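Local coordinates for protein aminodeoxyfutalosine deaminase (Deinococcus radiodurans, PDB 2IMR) that deaminates aminodeoxyfutalosine to futalosine, a step of menaquinone biosynthesis, using one bound zinc ion per subunit, at residues 199-213 / 226-240. Sequence-based numbering, arbitrary orientation.
Sequences RRLERPGLRLGLSPH and LSDYAAGEGLPLQIH. With ZN (zinc ion), chain B.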
ATOM      1  N   ARG A 199       1.549  -9.798 -19.335  1.00 30.13           N
ATOM      2  CA  ARG A 199       1.689  -8.451 -19.881  1.00 32.09           C
ATOM      3  C   ARG A 199       0.832  -8.260 -21.133  1.00 32.68           C
ATOM      4  O   ARG A 199       0.422  -7.144 -21.448  1.00 33.10           O
ATOM      5  CB  ARG A 199       3.161  -8.157 -20.201  1.00 32.86           C
ATOM      6  CG  ARG A 199       3.481  -6.668 -20.325  1.00 36.26           C
ATOM      7  CD  ARG A 199       3.199  -5.948 -19.012  1.00 36.63           C
ATOM      8  NE  ARG A 199       3.449  -4.508 -19.064  1.00 38.38           N
ATOM      9  CZ  ARG A 199       4.632  -3.954 -19.309  1.00 39.08           C
ATOM     10  NH1 ARG A 199       5.697  -4.712 -19.538  1.00 39.17           N
ATOM     11  NH2 ARG A 199       4.755  -2.632 -19.302  1.00 40.67           N
ATOM     12  N   ARG A 200       0.554  -9.355 -21.833  1.00 33.71           N
ATOM     13  CA  ARG A 200      -0.260  -9.313 -23.046  1.00 35.76           C
ATOM     14  C   ARG A 200      -1.750  -9.226 -22.718  1.00 36.09           C
ATOM     15  O   ARG A 200      -2.551  -8.777 -23.540  1.00 36.80           O
ATOM     16  CB  ARG A 200      -0.014 -10.567 -23.887  1.00 36.36           C
ATOM     17  CG  ARG A 200       1.441 -10.809 -24.234  1.00 38.21           C
ATOM     18  CD  ARG A 200       1.672 -12.262 -24.629  1.00 38.74           C
ATOM     19  NE  ARG A 200       3.098 -12.572 -24.684  1.00 42.81           N
ATOM     20  CZ  ARG A 200       3.627 -13.738 -24.320  1.00 43.06           C
ATOM     21  NH1 ARG A 200       2.847 -14.714 -23.870  1.00 43.30           N
ATOM     22  NH2 ARG A 200       4.940 -13.924 -24.396  1.00 42.45           N
ATOM     23  N   LEU A 201      -2.114  -9.657 -21.515  1.00 36.03           N
ATOM     24  CA  LEU A 201      -3.511  -9.655 -21.085  1.00 36.21           C
ATOM     25  C   LEU A 201      -3.872  -8.384 -20.338  1.00 36.74           C
ATOM     26  O   LEU A 201      -5.040  -8.102 -20.084  1.00 37.06           O
ATOM     27  CB  LEU A 201      -3.772 -10.871 -20.194  1.00 35.05           C
ATOM     28  CG  LEU A 201      -3.392 -12.205 -20.832  1.00 34.61           C
ATOM     29  CD1 LEU A 201      -3.707 -13.342 -19.874  1.00 37.25           C
ATOM     30  CD2 LEU A 201      -4.151 -12.381 -22.137  1.00 37.90           C
ATOM     31  N   GLU A 202      -2.847  -7.618 -19.990  1.00 37.27           N
ATOM     32  CA  GLU A 202      -3.004  -6.364 -19.272  1.00 37.33           C
ATOM     33  C   GLU A 202      -3.830  -5.356 -20.079  1.00 37.64           C
ATOM     34  O   GLU A 202      -3.644  -5.214 -21.289  1.00 37.99           O
ATOM     35  CB  GLU A 202      -1.603  -5.826 -18.965  1.00 38.03           C
ATOM     36  CG  GLU A 202      -1.480  -4.346 -18.731  1.00 39.04           C
ATOM     37  CD  GLU A 202      -0.037  -3.954 -18.495  1.00 39.49           C
ATOM     38  OE1 GLU A 202       0.528  -4.374 -17.466  1.00 39.23           O
ATOM     39  OE2 GLU A 202       0.538  -3.239 -19.346  1.00 40.56           O
ATOM     40  N   ARG A 203      -4.758  -4.672 -19.413  1.00 37.35           N
ATOM     41  CA  ARG A 203      -5.586  -3.676 -20.085  1.00 36.86           C
ATOM     42  C   ARG A 203      -5.551  -2.330 -19.370  1.00 37.25           C
ATOM     43  O   ARG A 203      -5.067  -2.227 -18.241  1.00 38.04           O
ATOM     44  CB  ARG A 203      -7.031  -4.178 -20.222  1.00 35.70           C
ATOM     45  CG  ARG A 203      -7.683  -4.693 -18.944  1.00 34.46           C
ATOM     46  CD  ARG A 203      -8.302  -3.583 -18.112  1.00 34.55           C
ATOM     47  NE  ARG A 203      -9.103  -4.127 -17.015  1.00 33.37           N
ATOM     48  CZ  ARG A 203      -9.681  -3.395 -16.067  1.00 34.54           C
ATOM     49  NH1 ARG A 203      -9.551  -2.074 -16.072  1.00 35.35           N
ATOM     50  NH2 ARG A 203     -10.385  -3.982 -15.109  1.00 32.69           N
ATOM     51  N   PRO A 204      -6.048  -1.271 -20.031  1.00 37.01           N
ATOM     52  CA  PRO A 204      -6.065   0.072 -19.441  1.00 35.68           C
ATOM     53  C   PRO A 204      -6.798   0.116 -18.102  1.00 34.74           C
ATOM     54  O   PRO A 204      -7.970  -0.255 -18.015  1.00 34.36           O
ATOM     55  CB  PRO A 204      -6.773   0.906 -20.506  1.00 36.56           C
ATOM     56  CG  PRO A 204      -6.392   0.211 -21.782  1.00 36.94           C
ATOM     57  CD  PRO A 204      -6.564  -1.239 -21.412  1.00 36.50           C
ATOM     58  N   GLY A 205      -6.103   0.566 -17.063  1.00 32.54           N
ATOM     59  CA  GLY A 205      -6.724   0.660 -15.754  1.00 31.34           C
ATOM     60  C   GLY A 205      -6.315  -0.420 -14.773  1.00 29.09           C
ATOM     61  O   GLY A 205      -6.450  -0.237 -13.564  1.00 29.17           O
ATOM     62  N   LEU A 206      -5.828  -1.546 -15.284  1.00 28.62           N
ATOM     63  CA  LEU A 206      -5.397  -2.657 -14.437  1.00 28.61           C
ATOM     64  C   LEU A 206      -4.093  -3.188 -15.014  1.00 29.31           C
ATOM     65  O   LEU A 206      -4.096  -3.958 -15.977  1.00 30.85           O
ATOM     66  CB  LEU A 206      -6.459  -3.759 -14.428  1.00 27.41           C
ATOM     67  CG  LEU A 206      -6.285  -4.894 -13.413  1.00 28.85           C
ATOM     68  CD1 LEU A 206      -6.275  -4.326 -12.000  1.00 28.86           C
ATOM     69  CD2 LEU A 206      -7.418  -5.900 -13.577  1.00 28.28           C
ATOM     70  N   ARG A 207      -2.981  -2.775 -14.418  1.00 26.95           N
ATOM     71  CA  ARG A 207      -1.668  -3.170 -14.906  1.00 26.27           C
ATOM     72  C   ARG A 207      -0.943  -4.212 -14.065  1.00 24.34           C
ATOM     73  O   ARG A 207      -1.234  -4.408 -12.881  1.00 22.76           O
ATOM     74  CB  ARG A 207      -0.787  -1.931 -15.038  1.00 29.08           C
ATOM     75  CG  ARG A 207      -0.569  -1.240 -13.720  1.00 30.10           C
ATOM     76  CD  ARG A 207       0.271   0.014 -13.853  1.00 33.21           C
ATOM     77  NE  ARG A 207       0.571   0.546 -12.530  1.00 34.41           N
ATOM     78  CZ  ARG A 207       1.272   1.650 -12.300  1.00 35.51           C
ATOM     79  NH1 ARG A 207       1.758   2.358 -13.314  1.00 35.61           N
ATOM     80  NH2 ARG A 207       1.494   2.038 -11.052  1.00 35.40           N
ATOM     81  N   LEU A 208       0.019  -4.870 -14.701  1.00 22.44           N
ATOM     82  CA  LEU A 208       0.818  -5.901 -14.053  1.00 21.30           C
ATOM     83  C   LEU A 208       2.025  -5.276 -13.368  1.00 20.76           C
ATOM     84  O   LEU A 208       2.639  -4.346 -13.898  1.00 19.57           O
ATOM     85  CB  LEU A 208       1.291  -6.919 -15.091  1.00 22.10           C
ATOM     86  CG  LEU A 208       2.218  -8.023 -14.585  1.00 24.85           C
ATOM     87  CD1 LEU A 208       1.462  -8.917 -13.599  1.00 24.27           C
ATOM     88  CD2 LEU A 208       2.723  -8.842 -15.767  1.00 26.45           C
ATOM     89  N   GLY A 209       2.358  -5.791 -12.189  1.00 18.98           N
ATOM     90  CA  GLY A 209       3.494  -5.279 -11.450  1.00 17.80           C
ATOM     91  C   GLY A 209       4.339  -6.416 -10.912  1.00 18.50           C
ATOM     92  O   GLY A 209       4.047  -7.584 -11.154  1.00 17.15           O
ATOM     93  N   LEU A 210       5.386  -6.075 -10.171  1.00 18.07           N
ATOM     94  CA  LEU A 210       6.273  -7.083  -9.620  1.00 17.12           C
ATOM     95  C   LEU A 210       6.544  -6.785  -8.158  1.00 15.96           C
ATOM     96  O   LEU A 210       6.696  -5.631  -7.764  1.00 16.08           O
ATOM     97  CB  LEU A 210       7.579  -7.093 -10.408  1.00 19.06           C
ATOM     98  CG  LEU A 210       8.556  -8.248 -10.231  1.00 21.40           C
ATOM     99  CD1 LEU A 210       7.865  -9.586 -10.508  1.00 22.61           C
ATOM    100  CD2 LEU A 210       9.728  -8.039 -11.198  1.00 23.47           C
ATOM    101  N   SER A 211       6.606  -7.826  -7.343  1.00 14.86           N
ATOM    102  CA  SER A 211       6.859  -7.600  -5.939  1.00 13.99           C
ATOM    103  C   SER A 211       7.871  -8.511  -5.275  1.00 14.77           C
ATOM    104  O   SER A 211       7.535  -9.620  -4.862  1.00 13.52           O
ATOM    105  CB  SER A 211       5.555  -7.676  -5.144  1.00 13.26           C
ATOM    106  OG  SER A 211       5.827  -7.546  -3.757  1.00 14.80           O
ATOM    107  N   PRO A 212       9.137  -8.066  -5.196  1.00 14.50           N
ATOM    108  CA  PRO A 212      10.174  -8.867  -4.540  1.00 15.56           C
ATOM    109  C   PRO A 212       9.683  -8.813  -3.085  1.00 15.84           C
ATOM    110  O   PRO A 212       9.508  -7.723  -2.537  1.00 15.44           O
ATOM    111  CB  PRO A 212      11.440  -8.033  -4.745  1.00 14.91           C
ATOM    112  CG  PRO A 212      11.155  -7.265  -6.017  1.00 14.18           C
ATOM    113  CD  PRO A 212       9.712  -6.867  -5.836  1.00 13.74           C
ATOM    114  N   HIS A 213       9.452  -9.974  -2.475  1.00 14.38           N
ATOM    115  CA  HIS A 213       8.905 -10.055  -1.115  1.00 14.52           C
ATOM    116  C   HIS A 213       9.490  -9.099  -0.073  1.00 14.29           C
ATOM    117  O   HIS A 213       8.806  -8.183   0.394  1.00 11.48           O
ATOM    118  CB  HIS A 213       9.002 -11.502  -0.613  1.00 15.40           C
ATOM    119  CG  HIS A 213       8.234 -11.766   0.646  1.00 15.03           C
ATOM    120  ND1 HIS A 213       8.756 -12.492   1.695  1.00 15.68           N
ATOM    121  CD2 HIS A 213       6.968 -11.442   1.004  1.00 16.96           C
ATOM    122  CE1 HIS A 213       7.844 -12.609   2.645  1.00 17.54           C
ATOM    123  NE2 HIS A 213       6.749 -11.982   2.250  1.00 18.11           N
ATOM    124  N   LEU A 226      15.280  -8.682 -10.709  1.00 17.27           N
ATOM    125  CA  LEU A 226      13.888  -8.256 -10.718  1.00 17.31           C
ATOM    126  C   LEU A 226      13.728  -6.749 -10.897  1.00 18.25           C
ATOM    127  O   LEU A 226      12.932  -6.303 -11.729  1.00 18.72           O
ATOM    128  CB  LEU A 226      13.190  -8.692  -9.424  1.00 16.28           C
ATOM    129  CG  LEU A 226      13.073 -10.202  -9.183  1.00 14.55           C
ATOM    130  CD1 LEU A 226      12.579 -10.457  -7.748  1.00 15.16           C
ATOM    131  CD2 LEU A 226      12.120 -10.815 -10.216  1.00 16.88           C
ATOM    132  N   SER A 227      14.473  -5.958 -10.128  1.00 19.84           N
ATOM    133  CA  SER A 227      14.337  -4.509 -10.242  1.00 22.22           C
ATOM    134  C   SER A 227      14.803  -4.001 -11.602  1.00 23.14           C
ATOM    135  O   SER A 227      14.164  -3.123 -12.183  1.00 21.76           O
ATOM    136  CB  SER A 227      15.076  -3.780  -9.102  1.00 24.30           C
ATOM    137  OG  SER A 227      16.441  -4.142  -9.010  1.00 26.97           O
ATOM    138  N   ASP A 228      15.901  -4.552 -12.116  1.00 22.98           N
ATOM    139  CA  ASP A 228      16.400  -4.133 -13.426  1.00 24.28           C
ATOM    140  C   ASP A 228      15.379  -4.486 -14.501  1.00 23.81           C
ATOM    141  O   ASP A 228      15.095  -3.681 -15.391  1.00 23.26           O
ATOM    142  CB  ASP A 228      17.733  -4.815 -13.758  1.00 25.44           C
ATOM    143  CG  ASP A 228      18.897  -4.264 -12.951  1.00 27.33           C
ATOM    144  OD1 ASP A 228      18.718  -3.251 -12.247  1.00 30.45           O
ATOM    145  OD2 ASP A 228      20.002  -4.843 -13.031  1.00 30.14           O
ATOM    146  N   TYR A 229      14.832  -5.694 -14.419  1.00 23.12           N
ATOM    147  CA  TYR A 229      13.837  -6.140 -15.387  1.00 22.56           C
ATOM    148  C   TYR A 229      12.630  -5.210 -15.373  1.00 22.68           C
ATOM    149  O   TYR A 229      12.207  -4.713 -16.415  1.00 21.65           O
ATOM    150  CB  TYR A 229      13.382  -7.567 -15.068  1.00 23.31           C
ATOM    151  CG  TYR A 229      12.340  -8.100 -16.026  1.00 22.68           C
ATOM    152  CD1 TYR A 229      12.681  -8.451 -17.335  1.00 24.96           C
ATOM    153  CD2 TYR A 229      11.006  -8.237 -15.634  1.00 23.70           C
ATOM    154  CE1 TYR A 229      11.721  -8.927 -18.230  1.00 23.87           C
ATOM    155  CE2 TYR A 229      10.038  -8.711 -16.522  1.00 24.68           C
ATOM    156  CZ  TYR A 229      10.405  -9.053 -17.817  1.00 25.69           C
ATOM    157  OH  TYR A 229       9.455  -9.521 -18.694  1.00 28.46           O
ATOM    158  N   ALA A 230      12.082  -4.967 -14.185  1.00 21.75           N
ATOM    159  CA  ALA A 230      10.913  -4.100 -14.047  1.00 21.49           C
ATOM    160  C   ALA A 230      11.185  -2.677 -14.527  1.00 21.71           C
ATOM    161  O   ALA A 230      10.357  -2.071 -15.209  1.00 22.37           O
ATOM    162  CB  ALA A 230      10.449  -4.077 -12.589  1.00 21.89           C
ATOM    163  N   ALA A 231      12.340  -2.140 -14.152  1.00 21.69           N
ATOM    164  CA  ALA A 231      12.716  -0.790 -14.550  1.00 23.95           C
ATOM    165  C   ALA A 231      12.780  -0.700 -16.073  1.00 24.41           C
ATOM    166  O   ALA A 231      12.282   0.254 -16.676  1.00 24.73           O
ATOM    167  CB  ALA A 231      14.069  -0.429 -13.944  1.00 23.57           C
ATOM    168  N   GLY A 232      13.375  -1.713 -16.690  1.00 25.43           N
ATOM    169  CA  GLY A 232      13.500  -1.731 -18.135  1.00 27.10           C
ATOM    170  C   GLY A 232      12.196  -1.948 -18.877  1.00 28.30           C
ATOM    171  O   GLY A 232      11.998  -1.387 -19.959  1.00 28.49           O
ATOM    172  N   GLU A 233      11.306  -2.754 -18.306  1.00 27.65           N
ATOM    173  CA  GLU A 233      10.019  -3.054 -18.933  1.00 27.89           C
ATOM    174  C   GLU A 233       8.899  -2.110 -18.518  1.00 26.96           C
ATOM    175  O   GLU A 233       7.788  -2.193 -19.038  1.00 27.35           O
ATOM    176  CB  GLU A 233       9.596  -4.487 -18.607  1.00 28.69           C
ATOM    177  CG  GLU A 233      10.446  -5.550 -19.265  1.00 32.66           C
ATOM    178  CD  GLU A 233      10.396  -5.464 -20.776  1.00 35.76           C
ATOM    179  OE1 GLU A 233       9.284  -5.553 -21.337  1.00 37.15           O
ATOM    180  OE2 GLU A 233      11.469  -5.305 -21.399  1.00 37.51           O
ATOM    181  N   GLY A 234       9.189  -1.220 -17.577  1.00 27.18           N
ATOM    182  CA  GLY A 234       8.177  -0.289 -17.116  1.00 26.66           C
ATOM    183  C   GLY A 234       7.153  -0.927 -16.192  1.00 26.73           C
ATOM    184  O   GLY A 234       5.989  -0.533 -16.191  1.00 27.01           O
ATOM    185  N   LEU A 235       7.575  -1.918 -15.409  1.00 25.02           N
ATOM    186  CA  LEU A 235       6.669  -2.588 -14.478  1.00 24.11           C
ATOM    187  C   LEU A 235       6.788  -1.987 -13.080  1.00 23.23           C
ATOM    188  O   LEU A 235       7.883  -1.884 -12.534  1.00 23.53           O
ATOM    189  CB  LEU A 235       6.988  -4.083 -14.399  1.00 24.46           C
ATOM    190  CG  LEU A 235       6.690  -4.960 -15.616  1.00 25.61           C
ATOM    191  CD1 LEU A 235       7.223  -6.356 -15.366  1.00 26.28           C
ATOM    192  CD2 LEU A 235       5.190  -4.997 -15.876  1.00 27.24           C
ATOM    193  N   PRO A 236       5.659  -1.575 -12.481  1.00 22.05           N
ATOM    194  CA  PRO A 236       5.737  -1.000 -11.138  1.00 21.19           C
ATOM    195  C   PRO A 236       6.238  -2.035 -10.133  1.00 19.00           C
ATOM    196  O   PRO A 236       6.048  -3.241 -10.317  1.00 18.00           O
ATOM    197  CB  PRO A 236       4.301  -0.544 -10.868  1.00 23.23           C
ATOM    198  CG  PRO A 236       3.480  -1.463 -11.704  1.00 25.37           C
ATOM    199  CD  PRO A 236       4.278  -1.545 -12.987  1.00 22.97           C
ATOM    200  N   LEU A 237       6.902  -1.557  -9.086  1.00 18.09           N
ATOM    201  CA  LEU A 237       7.450  -2.428  -8.055  1.00 17.31           C
ATOM    202  C   LEU A 237       6.948  -2.070  -6.665  1.00 17.42           C
ATOM    203  O   LEU A 237       6.650  -0.914  -6.380  1.00 17.21           O
ATOM    204  CB  LEU A 237       8.982  -2.320  -8.022  1.00 18.91           C
ATOM    205  CG  LEU A 237       9.873  -2.925  -9.108  1.00 20.64           C
ATOM    206  CD1 LEU A 237      11.265  -2.304  -9.010  1.00 22.41           C
ATOM    207  CD2 LEU A 237       9.949  -4.432  -8.944  1.00 19.63           C
ATOM    208  N   GLN A 238       6.846  -3.085  -5.812  1.00 16.87           N
ATOM    209  CA  GLN A 238       6.480  -2.905  -4.409  1.00 15.82           C
ATOM    210  C   GLN A 238       7.322  -3.911  -3.637  1.00 14.41           C
ATOM    211  O   GLN A 238       7.365  -5.097  -3.985  1.00 14.42           O
ATOM    212  CB  GLN A 238       4.987  -3.142  -4.147  1.00 16.19           C
ATOM    213  CG  GLN A 238       4.195  -1.838  -4.029  1.00 15.80           C
ATOM    214  CD  GLN A 238       2.801  -2.018  -3.433  1.00 17.81           C
ATOM    215  OE1 GLN A 238       2.617  -2.759  -2.469  1.00 16.71           O
ATOM    216  NE2 GLN A 238       1.820  -1.316  -3.992  1.00 16.28           N
ATOM    217  N   ILE A 239       8.018  -3.422  -2.617  1.00 12.89           N
ATOM    218  CA  ILE A 239       8.877  -4.254  -1.776  1.00 12.63           C
ATOM    219  C   ILE A 239       8.524  -3.962  -0.312  1.00 13.32           C
ATOM    220  O   ILE A 239       8.413  -2.798   0.072  1.00 13.17           O
ATOM    221  CB  ILE A 239      10.384  -3.899  -1.975  1.00 13.25           C
ATOM    222  CG1 ILE A 239      10.749  -3.935  -3.460  1.00 13.97           C
ATOM    223  CG2 ILE A 239      11.267  -4.877  -1.190  1.00 13.77           C
ATOM    224  CD1 ILE A 239      12.150  -3.423  -3.756  1.00 15.63           C
ATOM    225  N   HIS A 240       8.318  -5.006   0.491  1.00 14.16           N
ATOM    226  CA  HIS A 240       8.033  -4.807   1.916  1.00 14.13           C
ATOM    227  C   HIS A 240       9.385  -4.538   2.553  1.00 13.99           C
ATOM    228  O   HIS A 240      10.280  -5.372   2.456  1.00 15.41           O
ATOM    229  CB  HIS A 240       7.458  -6.065   2.568  1.00 12.78           C
ATOM    230  CG  HIS A 240       6.186  -6.552   1.952  1.00 13.54           C
ATOM    231  ND1 HIS A 240       6.162  -7.476   0.929  1.00 16.50           N
ATOM    232  CD2 HIS A 240       4.892  -6.278   2.241  1.00 17.59           C
ATOM    233  CE1 HIS A 240       4.908  -7.753   0.618  1.00 18.45           C
ATOM    234  NE2 HIS A 240       4.118  -7.041   1.401  1.00 16.58           N
TER
HETATM  235 ZN    ZN B 500       2.154  -7.083   2.085  1.00 24.46          ZN
HETATM  236  O   HOH W   1       2.147  -6.707   3.837  1.00 15.57           O
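Leu210 pairs with Leu237 where strand 206-212 meets the chain leading into strand 238-241, a right-handed beta-alpha-beta crossover of the amidohydrolase TIM barrel, with helix 220-233 as the connection. The strands are parallel, their axes at 20°, and around the Leu210 bridge two backbone bonds form: Leu210 N to Pro236 O at 2.9 Å and Gln238 N to Leu210 O at 3.2 Å. On the helix side, Leu210 swings CG away from its own N (chi1 -167°), and its CD2 meets Leu226 CD2 at 3.8 Å, the two side chains crossing at about a right angle. Leu226 CD1 rests against Pro212 CG, and Leu237 CD2 packs beside Leu210 CB; branched apolar chains suit this buried layer between sheet and helix. Where Pro212 has no N-H to offer Gln238 O, Ser211 OG donates to Gln238 O at 2.9 Å, from above the carbonyl plane. The side-chain amide of Gln238 turns elsewhere, OE1 to ND1 of zinc ligand His99 and NE2 to Ala98 O.

At the other end, Arg199 reaches the end of the helix: its NH2 donates to Glu233 O at 3.1 Å, with a weak bond from NH1, while Leu235 CD2 lies over one guanidinium face. Glu202 holds NE in a salt bridge and takes Leu208 N on OE1, tying the arginine to the first half of strand 206-212. Gly234 suits the helix exit, where phi is positive. Arg207, its NE bonded to Thr171, lays a guanidinium face on Pro236 CG.

The catalytic end closes on His213, predicted to bind the substrate, whose ND1 bonds Thr217. Its carbonyl O accepts both His240 N and, in the plane of the imidazole, His240 ND1 at 2.8 Å, fixing the ring's rotation so that His240 NE2 coordinates the zinc ion at 2.1 Å.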